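Local atomic coordinates of hypothetical protein (Sebaldella termitidis, PDB entry 4M1A), a protein that is of unknown function but forms a trimer of alpha/beta subunits and belongs to the same clan as the MIF-like proteins. Residues A[1-14]-A[31-45]. Sequence-based numbering, arbitrary orientation.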
loop_
_atom_site.group_PDB
_atom_site.type_symbol
_atom_site.label_atom_id
_atom_site.label_comp_id
_atom_site.label_asym_id
_atom_site.label_seq_id
_atom_site.Cartn_x
_atom_site.Cartn_y
_atom_site.Cartn_z
HETATM N N MSE A 1 16.496 -0.761 -1.552
HETATM C CA MSE A 1 15.299 -1.045 -2.359
HETATM C C MSE A 1 15.772 -2.219 -3.228
HETATM O O MSE A 1 16.929 -2.570 -3.024
HETATM C CB MSE A 1 15.038 0.319 -2.999
HETATM C CG MSE A 1 15.221 0.128 -4.468
HETATM SE SE MSE A 1 16.668 1.066 -5.394
HETATM C CE MSE A 1 18.273 -0.035 -5.079
ATOM N N PRO A 2 14.960 -2.811 -4.219
ATOM C CA PRO A 2 13.561 -2.599 -4.600
ATOM C C PRO A 2 12.584 -3.604 -4.004
ATOM O O PRO A 2 12.935 -4.744 -3.735
ATOM C CB PRO A 2 13.562 -2.726 -6.136
ATOM C CG PRO A 2 14.991 -2.371 -6.483
ATOM C CD PRO A 2 15.773 -3.045 -5.428
ATOM N N HIS A 3 11.372 -3.148 -3.850
ATOM C CA HIS A 3 10.300 -3.948 -3.253
ATOM C C HIS A 3 9.158 -4.123 -4.210
ATOM O O HIS A 3 8.533 -3.140 -4.616
ATOM C CB HIS A 3 9.803 -3.297 -1.956
ATOM C CG HIS A 3 10.902 -2.995 -1.017
ATOM N ND1 HIS A 3 11.581 -3.980 -0.315
ATOM C CD2 HIS A 3 11.503 -1.829 -0.712
ATOM C CE1 HIS A 3 12.550 -3.420 0.378
ATOM N NE2 HIS A 3 12.516 -2.112 0.162
ATOM N N ILE A 4 8.903 -5.365 -4.631
ATOM C CA ILE A 4 7.910 -5.630 -5.664
ATOM C C ILE A 4 6.724 -6.259 -4.923
ATOM O O ILE A 4 6.916 -7.241 -4.123
ATOM C CB ILE A 4 8.423 -6.701 -6.669
ATOM C CG1 ILE A 4 9.679 -6.282 -7.477
ATOM C CG2 ILE A 4 7.388 -7.048 -7.690
ATOM C CD1 ILE A 4 10.280 -5.009 -7.334
ATOM N N ARG A 5 5.498 -5.771 -5.194
ATOM C CA ARG A 5 4.303 -6.324 -4.644
ATOM C C ARG A 5 3.311 -6.663 -5.676
ATOM O O ARG A 5 3.043 -5.849 -6.560
ATOM C CB ARG A 5 3.621 -5.318 -3.691
ATOM C CG ARG A 5 4.553 -4.922 -2.594
ATOM C CD ARG A 5 3.965 -3.765 -1.829
ATOM N NE ARG A 5 4.887 -3.383 -0.758
ATOM C CZ ARG A 5 4.767 -2.286 -0.008
ATOM N NH1 ARG A 5 3.739 -1.447 -0.170
ATOM N NH2 ARG A 5 5.661 -2.097 0.932
ATOM N N VAL A 6 2.727 -7.851 -5.551
ATOM C CA VAL A 6 1.786 -8.335 -6.540
ATOM C C VAL A 6 0.451 -8.623 -5.874
ATOM O O VAL A 6 0.382 -9.344 -4.880
ATOM C CB VAL A 6 2.299 -9.639 -7.255
ATOM C CG1 VAL A 6 1.328 -10.025 -8.333
ATOM C CG2 VAL A 6 3.676 -9.453 -7.916
ATOM N N ARG A 7 -0.613 -8.122 -6.482
ATOM C CA ARG A 7 -1.962 -8.428 -6.079
ATOM C C ARG A 7 -2.766 -8.841 -7.255
ATOM O O ARG A 7 -2.388 -8.597 -8.416
ATOM C CB ARG A 7 -2.658 -7.221 -5.461
ATOM C CG ARG A 7 -2.875 -6.033 -6.347
ATOM C CD ARG A 7 -3.364 -4.822 -5.540
ATOM N NE ARG A 7 -2.243 -4.271 -4.804
ATOM C CZ ARG A 7 -2.349 -3.757 -3.611
ATOM N NH1 ARG A 7 -3.557 -3.707 -3.084
ATOM N NH2 ARG A 7 -1.269 -3.331 -2.921
ATOM N N GLY A 8 -3.874 -9.507 -6.995
ATOM C CA GLY A 8 -4.731 -9.976 -8.095
ATOM C C GLY A 8 -4.343 -11.346 -8.678
ATOM O O GLY A 8 -4.965 -11.812 -9.615
ATOM N N ALA A 9 -3.265 -11.957 -8.238
ATOM C CA ALA A 9 -2.813 -13.247 -8.770
ATOM C C ALA A 9 -2.815 -14.240 -7.661
ATOM O O ALA A 9 -2.606 -13.904 -6.516
ATOM C CB ALA A 9 -1.357 -13.112 -9.359
ATOM N N GLU A 10 -2.891 -15.519 -8.015
ATOM C CA GLU A 10 -2.735 -16.610 -7.034
ATOM C C GLU A 10 -1.376 -16.585 -6.400
ATOM O O GLU A 10 -0.373 -16.351 -7.071
ATOM C CB GLU A 10 -2.956 -17.961 -7.768
ATOM C CG GLU A 10 -4.406 -18.256 -8.108
ATOM C CD GLU A 10 -4.702 -18.277 -9.600
ATOM O OE1 GLU A 10 -4.430 -17.254 -10.288
ATOM O OE2 GLU A 10 -5.218 -19.315 -10.089
ATOM N N LYS A 11 -1.328 -16.878 -5.092
ATOM C CA LYS A 11 -0.115 -16.866 -4.308
ATOM C C LYS A 11 0.981 -17.739 -4.915
ATOM O O LYS A 11 2.157 -17.356 -4.968
ATOM C CB LYS A 11 -0.444 -17.282 -2.903
ATOM C CG LYS A 11 0.685 -17.215 -1.933
ATOM C CD LYS A 11 0.310 -17.701 -0.503
ATOM C CE LYS A 11 -0.566 -16.697 0.226
ATOM N NZ LYS A 11 -1.412 -17.221 1.369
ATOM N N GLU A 12 0.608 -18.943 -5.340
ATOM C CA GLU A 12 1.633 -19.816 -5.930
ATOM C C GLU A 12 2.204 -19.282 -7.234
ATOM O O GLU A 12 3.404 -19.548 -7.473
ATOM C CB GLU A 12 1.048 -21.226 -6.167
ATOM C CG GLU A 12 1.974 -22.215 -6.866
ATOM C CD GLU A 12 1.130 -23.441 -7.311
ATOM O OE1 GLU A 12 0.221 -23.815 -6.530
ATOM O OE2 GLU A 12 1.288 -23.942 -8.458
ATOM N N LYS A 13 1.379 -18.584 -8.027
ATOM C CA LYS A 13 1.824 -17.901 -9.296
ATOM C C LYS A 13 2.816 -16.765 -8.996
ATOM O O LYS A 13 3.850 -16.613 -9.703
ATOM C CB LYS A 13 0.659 -17.469 -10.186
ATOM C CG LYS A 13 -0.293 -18.605 -10.597
ATOM C CD LYS A 13 0.540 -19.702 -11.248
ATOM C CE LYS A 13 -0.375 -20.726 -11.974
ATOM N NZ LYS A 13 -0.030 -22.084 -11.522
ATOM N N VAL A 14 2.574 -16.037 -7.886
ATOM C CA VAL A 14 3.543 -15.023 -7.438
ATOM C C VAL A 14 4.875 -15.668 -7.048
ATOM O O VAL A 14 6.026 -15.215 -7.390
ATOM C CB VAL A 14 2.949 -14.164 -6.292
ATOM C CG1 VAL A 14 3.981 -13.133 -5.866
ATOM C CG2 VAL A 14 1.671 -13.530 -6.761
ATOM N N CYS A 31 21.936 -3.348 -9.848
ATOM C CA CYS A 31 22.156 -3.485 -8.438
ATOM C C CYS A 31 22.133 -4.932 -8.065
ATOM O O CYS A 31 21.722 -5.779 -8.863
ATOM C CB CYS A 31 21.095 -2.704 -7.677
ATOM S SG CYS A 31 19.389 -3.361 -7.779
ATOM N N PRO A 32 22.573 -5.262 -6.856
ATOM C CA PRO A 32 22.612 -6.647 -6.472
ATOM C C PRO A 32 21.222 -7.328 -6.454
ATOM O O PRO A 32 20.261 -6.665 -6.044
ATOM C CB PRO A 32 23.230 -6.569 -5.054
ATOM C CG PRO A 32 24.142 -5.384 -5.169
ATOM C CD PRO A 32 23.286 -4.398 -5.901
ATOM N N ALA A 33 21.141 -8.609 -6.852
ATOM C CA ALA A 33 19.900 -9.410 -6.818
ATOM C C ALA A 33 19.316 -9.435 -5.396
ATOM O O ALA A 33 18.105 -9.307 -5.202
ATOM C CB ALA A 33 20.205 -10.825 -7.303
ATOM N N ASP A 34 20.191 -9.471 -4.413
ATOM C CA ASP A 34 19.764 -9.486 -2.964
ATOM C C ASP A 34 19.068 -8.243 -2.498
ATOM O O ASP A 34 18.511 -8.241 -1.439
ATOM C CB ASP A 34 20.987 -9.685 -2.045
ATOM C CG ASP A 34 21.275 -11.126 -1.796
ATOM O OD1 ASP A 34 20.330 -11.954 -1.937
ATOM O OD2 ASP A 34 22.451 -11.447 -1.467
ATOM N N TRP A 35 19.094 -7.165 -3.268
ATOM C CA TRP A 35 18.373 -5.971 -2.842
ATOM C C TRP A 35 16.858 -6.034 -3.165
ATOM O O TRP A 35 16.143 -5.107 -2.846
ATOM C CB TRP A 35 18.945 -4.782 -3.485
ATOM C CG TRP A 35 20.254 -4.381 -2.971
ATOM C CD1 TRP A 35 21.082 -5.077 -2.135
ATOM C CD2 TRP A 35 20.927 -3.165 -3.307
ATOM N NE1 TRP A 35 22.255 -4.340 -1.933
ATOM C CE2 TRP A 35 22.181 -3.182 -2.645
ATOM C CE3 TRP A 35 20.592 -2.070 -4.106
ATOM C CZ2 TRP A 35 23.113 -2.136 -2.769
ATOM C CZ3 TRP A 35 21.522 -1.025 -4.232
ATOM C CH2 TRP A 35 22.769 -1.080 -3.560
ATOM N N PHE A 36 16.398 -7.092 -3.807
ATOM C CA PHE A 36 14.989 -7.201 -4.205
ATOM C C PHE A 36 14.219 -7.997 -3.212
ATOM O O PHE A 36 14.704 -9.064 -2.761
ATOM C CB PHE A 36 14.862 -7.831 -5.641
ATOM C CG PHE A 36 15.333 -6.926 -6.709
ATOM C CD1 PHE A 36 16.718 -6.818 -7.007
ATOM C CD2 PHE A 36 14.460 -6.108 -7.367
ATOM C CE1 PHE A 36 17.144 -5.924 -8.001
ATOM C CE2 PHE A 36 14.894 -5.218 -8.314
ATOM C CZ PHE A 36 16.256 -5.132 -8.647
ATOM N N THR A 37 12.981 -7.535 -2.853
ATOM C CA THR A 37 12.007 -8.350 -2.156
ATOM C C THR A 37 10.747 -8.451 -3.043
ATOM O O THR A 37 10.490 -7.586 -3.906
ATOM C CB THR A 37 11.618 -7.751 -0.754
ATOM O OG1 THR A 37 10.944 -6.520 -0.977
ATOM C CG2 THR A 37 12.800 -7.518 0.137
ATOM N N PHE A 38 10.004 -9.526 -2.848
ATOM C CA PHE A 38 8.793 -9.824 -3.591
ATOM C C PHE A 38 7.730 -10.266 -2.613
ATOM O O PHE A 38 7.999 -11.167 -1.750
ATOM C CB PHE A 38 9.035 -10.929 -4.599
ATOM C CG PHE A 38 10.203 -10.687 -5.491
ATOM C CD1 PHE A 38 10.051 -9.979 -6.687
ATOM C CD2 PHE A 38 11.460 -11.134 -5.115
ATOM C CE1 PHE A 38 11.164 -9.734 -7.504
ATOM C CE2 PHE A 38 12.544 -10.907 -5.936
ATOM C CZ PHE A 38 12.382 -10.179 -7.112
ATOM N N GLU A 39 6.535 -9.726 -2.793
ATOM C CA GLU A 39 5.381 -10.145 -1.974
ATOM C C GLU A 39 4.168 -10.427 -2.783
ATOM O O GLU A 39 3.857 -9.708 -3.751
ATOM C CB GLU A 39 4.982 -8.999 -1.075
ATOM C CG GLU A 39 5.977 -8.634 -0.099
ATOM C CD GLU A 39 5.616 -7.296 0.559
ATOM O OE1 GLU A 39 4.636 -7.304 1.374
ATOM O OE2 GLU A 39 6.319 -6.278 0.269
ATOM N N TYR A 40 3.423 -11.417 -2.367
ATOM C CA TYR A 40 2.014 -11.557 -2.652
ATOM C C TYR A 40 1.259 -10.716 -1.600
ATOM O O TYR A 40 1.536 -10.863 -0.401
ATOM C CB TYR A 40 1.618 -13.039 -2.492
ATOM C CG TYR A 40 0.149 -13.297 -2.361
ATOM C CD1 TYR A 40 -0.638 -13.457 -3.465
ATOM C CD2 TYR A 40 -0.474 -13.415 -1.114
ATOM C CE1 TYR A 40 -1.990 -13.701 -3.348
ATOM C CE2 TYR A 40 -1.853 -13.650 -1.003
ATOM C CZ TYR A 40 -2.576 -13.867 -2.103
ATOM O OH TYR A 40 -3.935 -14.131 -2.032
ATOM N N VAL A 41 0.335 -9.888 -2.035
ATOM C CA VAL A 41 -0.491 -9.068 -1.131
ATOM C C VAL A 41 -1.915 -9.659 -1.135
ATOM O O VAL A 41 -2.482 -9.839 -2.196
ATOM C CB VAL A 41 -0.561 -7.579 -1.557
ATOM C CG1 VAL A 41 -1.281 -6.825 -0.460
ATOM C CG2 VAL A 41 0.874 -7.069 -1.749
ATOM N N GLU A 42 -2.449 -9.949 0.035
ATOM C CA GLU A 42 -3.748 -10.566 0.179
ATOM C C GLU A 42 -4.827 -9.483 0.073
ATOM O O GLU A 42 -5.025 -8.598 0.968
ATOM C CB GLU A 42 -3.846 -11.271 1.486
ATOM C CG GLU A 42 -5.207 -11.926 1.702
ATOM C CD GLU A 42 -5.507 -12.952 0.647
ATOM O OE1 GLU A 42 -4.677 -13.876 0.543
ATOM O OE2 GLU A 42 -6.525 -12.785 -0.066
ATOM N N THR A 43 -5.489 -9.561 -1.053
ATOM C CA THR A 43 -6.609 -8.651 -1.366
ATOM C C THR A 43 -7.666 -9.385 -2.162
ATOM O O THR A 43 -7.412 -10.458 -2.741
ATOM C CB THR A 43 -6.246 -7.316 -2.125
ATOM O OG1 THR A 43 -6.152 -7.508 -3.533
ATOM C CG2 THR A 43 -4.998 -6.669 -1.611
ATOM N N THR A 44 -8.850 -8.807 -2.181
ATOM C CA THR A 44 -9.988 -9.314 -3.001
ATOM C C THR A 44 -10.567 -8.193 -3.842
ATOM O O THR A 44 -10.922 -7.186 -3.267
ATOM C CB THR A 44 -11.062 -9.996 -2.138
ATOM O OG1 THR A 44 -10.489 -11.061 -1.335
ATOM C CG2 THR A 44 -12.149 -10.619 -3.028
ATOM N N PHE A 45 -10.696 -8.427 -5.161
ATOM C CA PHE A 45 -11.259 -7.458 -6.096
ATOM C C PHE A 45 -12.778 -7.622 -6.155
ATOM O O PHE A 45 -13.320 -8.805 -6.155
ATOM C CB PHE A 45 -10.615 -7.570 -7.487
ATOM C CG PHE A 45 -9.291 -6.934 -7.582
ATOM C CD1 PHE A 45 -8.131 -7.644 -7.192
ATOM C CD2 PHE A 45 -9.152 -5.671 -8.032
ATOM C CE1 PHE A 45 -6.880 -7.049 -7.248
ATOM C CE2 PHE A 45 -7.895 -5.041 -8.093
ATOM C CZ PHE A 45 -6.754 -5.740 -7.724
HETATM O O HOH W 1 8.271 -6.576 -1.536
HETATM O O HOH W 2 7.771 -4.222 0.937
HETATM O O HOH W 3 -4.323 -10.057 -4.226
HETATM O O HOH W 4 -2.809 -14.869 2.436
HETATM O O HOH W 5 -3.935 -16.997 -3.597
#
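Strand 3-7 and strand 37-41 pair in parallel, joined by a right-handed beta-alpha-beta crossover through helices 11-17 and 21-29, a worked example of how MIF-clan folds join neighbouring strands. Five backbone hydrogen bonds hold the register, from Thr-37 N to Pro-2 O (2.9 Å) as far as Val-41 N to Val-6 O.

Polar side chains share one face. His-3 ND1 donates in its ring plane to Thr-37 OG1 (2.7 Å), while NE2 is engaged by Tyr-101 OH. Arg-5 and Glu-39 run side by side in a weak salt bridge, NE to OE2 3.4 Å, the guanidinium and carboxylate planes 75° apart. Stronger partners lie across the trimer interface: Arg-5 meets Glu-59 of the second subunit, whose Arg-7 and Thr-43 hold Glu-39 OE1.

The other face is mostly apolar and aromatic. Pro-2, after a cis peptide bond, sets CD over the centre of the Phe-36 ring (3.7 Å), a CH-pi contact. Tyr-40, with CG anti to the backbone N (chi1 163°), turns its ring against the start of helix 11-17, where Lys-11 CB sits over one face, a CH-pi contact 3.9 Å from the centroid, and Ala-9 O meets the edge, 3.2 Å from Tyr-40 CE1.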